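Local coordinates for NAD(P)H-flavin oxidoreductase (Staphylococcus epidermidis ATCC 12228, PDB 3GBH) that probably uses bound FMN to pass electrons from NADH or NADPH to an acceptor, as a member of the nitroreductase family, at the interface of chains A and B. Coordinates in Å, arbitrary orientation; residue numbers count along the deposited sequence, not the author numbering. Chains: chain A/B, NAD(P)H-flavin oxidoreductase.

The interface of chains A and B. Residues chain A 52, 55, 97, 100-101, 104; chain B 202, 204-205, 208.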
loop_
_atom_site.group_PDB
_atom_site.type_symbol
_atom_site.label_atom_id
_atom_site.label_comp_id
_atom_site.label_asym_id
_atom_site.label_seq_id
_atom_site.Cartn_x
_atom_site.Cartn_y
_atom_site.Cartn_z
ATOM N N GLN A 52 -0.652 9.141 -27.680
ATOM C CA GLN A 52 0.073 9.049 -26.411
ATOM C C GLN A 52 1.513 9.531 -26.527
ATOM O O GLN A 52 2.458 8.773 -26.253
ATOM C CB GLN A 52 0.042 7.601 -25.894
ATOM C CG GLN A 52 -1.340 7.084 -25.567
ATOM C CD GLN A 52 -1.390 5.581 -25.555
ATOM O OE1 GLN A 52 -0.867 4.948 -24.630
ATOM N NE2 GLN A 52 -2.036 4.981 -26.580
ATOM N N ARG A 55 6.356 11.447 -22.649
ATOM C CA ARG A 55 7.501 10.657 -22.209
ATOM C C ARG A 55 8.023 11.257 -20.908
ATOM O O ARG A 55 8.272 12.447 -20.840
ATOM C CB ARG A 55 8.605 10.691 -23.275
ATOM C CG ARG A 55 8.145 10.296 -24.707
ATOM C CD ARG A 55 7.937 8.787 -24.874
ATOM N NE ARG A 55 7.565 8.494 -26.243
ATOM C CZ ARG A 55 6.311 8.402 -26.676
ATOM N NH1 ARG A 55 5.284 8.537 -25.844
ATOM N NH2 ARG A 55 6.084 8.186 -27.980
ATOM N N LYS A 97 5.000 4.946 -32.933
ATOM C CA LYS A 97 4.397 3.889 -32.105
ATOM C C LYS A 97 2.960 3.512 -32.515
ATOM O O LYS A 97 2.286 2.745 -31.806
ATOM C CB LYS A 97 4.428 4.299 -30.641
ATOM C CG LYS A 97 5.840 4.411 -30.052
ATOM C CD LYS A 97 5.785 4.530 -28.559
ATOM C CE LYS A 97 7.142 4.993 -27.985
ATOM N NZ LYS A 97 8.240 3.981 -28.116
ATOM N N GLN A 100 2.393 -0.341 -32.965
ATOM C CA GLN A 100 2.337 -0.919 -31.618
ATOM C C GLN A 100 1.016 -0.655 -30.902
ATOM O O GLN A 100 0.374 -1.595 -30.393
ATOM C CB GLN A 100 3.496 -0.421 -30.755
ATOM C CG GLN A 100 3.457 -0.958 -29.329
ATOM C CD GLN A 100 4.605 -0.414 -28.475
ATOM O OE1 GLN A 100 5.394 0.433 -28.935
ATOM N NE2 GLN A 100 4.704 -0.906 -27.226
ATOM N N ILE A 101 0.632 0.606 -30.808
ATOM C CA ILE A 101 -0.567 0.978 -30.081
ATOM C C ILE A 101 -1.847 0.326 -30.677
ATOM O O ILE A 101 -2.616 -0.352 -29.973
ATOM C CB ILE A 101 -0.718 2.520 -30.031
ATOM C CG1 ILE A 101 0.388 3.151 -29.157
ATOM C CG2 ILE A 101 -2.110 2.924 -29.499
ATOM C CD1 ILE A 101 0.597 4.687 -29.382
ATOM N N ASP A 104 -1.916 -3.411 -30.386
ATOM C CA ASP A 104 -2.376 -3.868 -29.050
ATOM C C ASP A 104 -3.899 -3.843 -28.926
ATOM O O ASP A 104 -4.500 -4.705 -28.272
ATOM C CB ASP A 104 -1.754 -3.002 -27.927
ATOM C CG ASP A 104 -0.242 -3.251 -27.715
ATOM O OD1 ASP A 104 0.368 -4.144 -28.346
ATOM O OD2 ASP A 104 0.371 -2.534 -26.897
ATOM N N VAL B 202 -6.762 1.268 -25.773
ATOM C CA VAL B 202 -5.562 0.716 -25.152
ATOM C C VAL B 202 -4.587 1.824 -24.810
ATOM O O VAL B 202 -4.648 2.945 -25.362
ATOM C CB VAL B 202 -4.806 -0.330 -26.039
ATOM C CG1 VAL B 202 -5.631 -1.616 -26.177
ATOM C CG2 VAL B 202 -4.368 0.291 -27.393
ATOM N N LEU B 204 -0.198 2.298 -24.004
ATOM C CA LEU B 204 1.157 1.756 -24.080
ATOM C C LEU B 204 1.555 1.173 -22.719
ATOM O O LEU B 204 1.120 1.677 -21.690
ATOM C CB LEU B 204 2.148 2.894 -24.409
ATOM C CG LEU B 204 2.286 3.440 -25.835
ATOM C CD1 LEU B 204 3.090 4.747 -25.851
ATOM C CD2 LEU B 204 2.928 2.422 -26.772
ATOM N N PRO B 205 2.430 0.159 -22.706
ATOM C CA PRO B 205 2.987 -0.306 -21.445
ATOM C C PRO B 205 3.825 0.811 -20.863
ATOM O O PRO B 205 4.482 1.539 -21.634
ATOM C CB PRO B 205 3.905 -1.461 -21.851
ATOM C CG PRO B 205 3.606 -1.757 -23.252
ATOM C CD PRO B 205 2.959 -0.582 -23.860
ATOM N N ASP B 208 7.367 1.912 -21.915
ATOM C CA ASP B 208 7.602 2.652 -23.161
ATOM C C ASP B 208 7.458 4.159 -23.031
ATOM O O ASP B 208 7.759 4.898 -23.986
ATOM C CB ASP B 208 6.681 2.099 -24.248
ATOM C CG ASP B 208 7.052 0.672 -24.617
ATOM O OD1 ASP B 208 8.255 0.363 -24.535
ATOM O OD2 ASP B 208 6.173 -0.164 -24.911
HETATM O O HOH W 1 9.511 4.655 -25.911
#
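At the two-fold interface of this nitroreductase-family protein, the guanidinium of A:Arg55 is met at its edge, in its own plane, by the backbone carbonyl O of A:Gln52, which takes a hydrogen bond from NH1 at 2.9 Å. The side-chain amide of A:Gln52 is likewise used in its plane: a lone pair of OE1 accepts the backbone N-H of B:Leu204 at 2.8 Å, nearly straight at the hydrogen (170°). The amide of A:Gln100 and the carboxylate of B:Asp208 meet tip to tip with their planes 79° apart. NE2 of A:Gln100 gives its N-H within its own plane, but reaches OD2 of B:Asp208, 2.8 Å away, from above the carboxylate plane.

Members of the family typically work as intertwined dimers, and this patch illustrates how a C-terminal segment of one subunit docks on its partner. The segment of chain B carrying B:Val202 to B:Asp208 lies along helix 98-107 of chain A, and B:Leu204 is its main apolar contact. With CG anti to its carbonyl carbon, B:Leu204 splits its branches: CD2 sits 3.6 Å from CG1 of A:Ile101 and also packs on the amide carbon of A:Gln100, while CD1 rests 3.8 Å from CD of A:Lys97. The chains of A:Lys97 and A:Gln100 cross the leucine at about a right angle, whereas A:Gln52 runs past it in the opposite direction.

A:Gln100, extended with CG anti to its backbone N (chi1 178°), thus passes the leucine before its tip reaches the aspartate. A:Lys97 bends at its last torsion, and the O of water 1 lies 2.6 Å from NZ of A:Lys97 and bridges it to the backbone O of B:Asp208. NZ stays 5.1 Å from OD1 of B:Asp208, so any attraction between these opposite charges would act at longer range. Farther along the helix, the methyls of B:Val202 pack beside A:Ile101 and the backbone of A:Asp104.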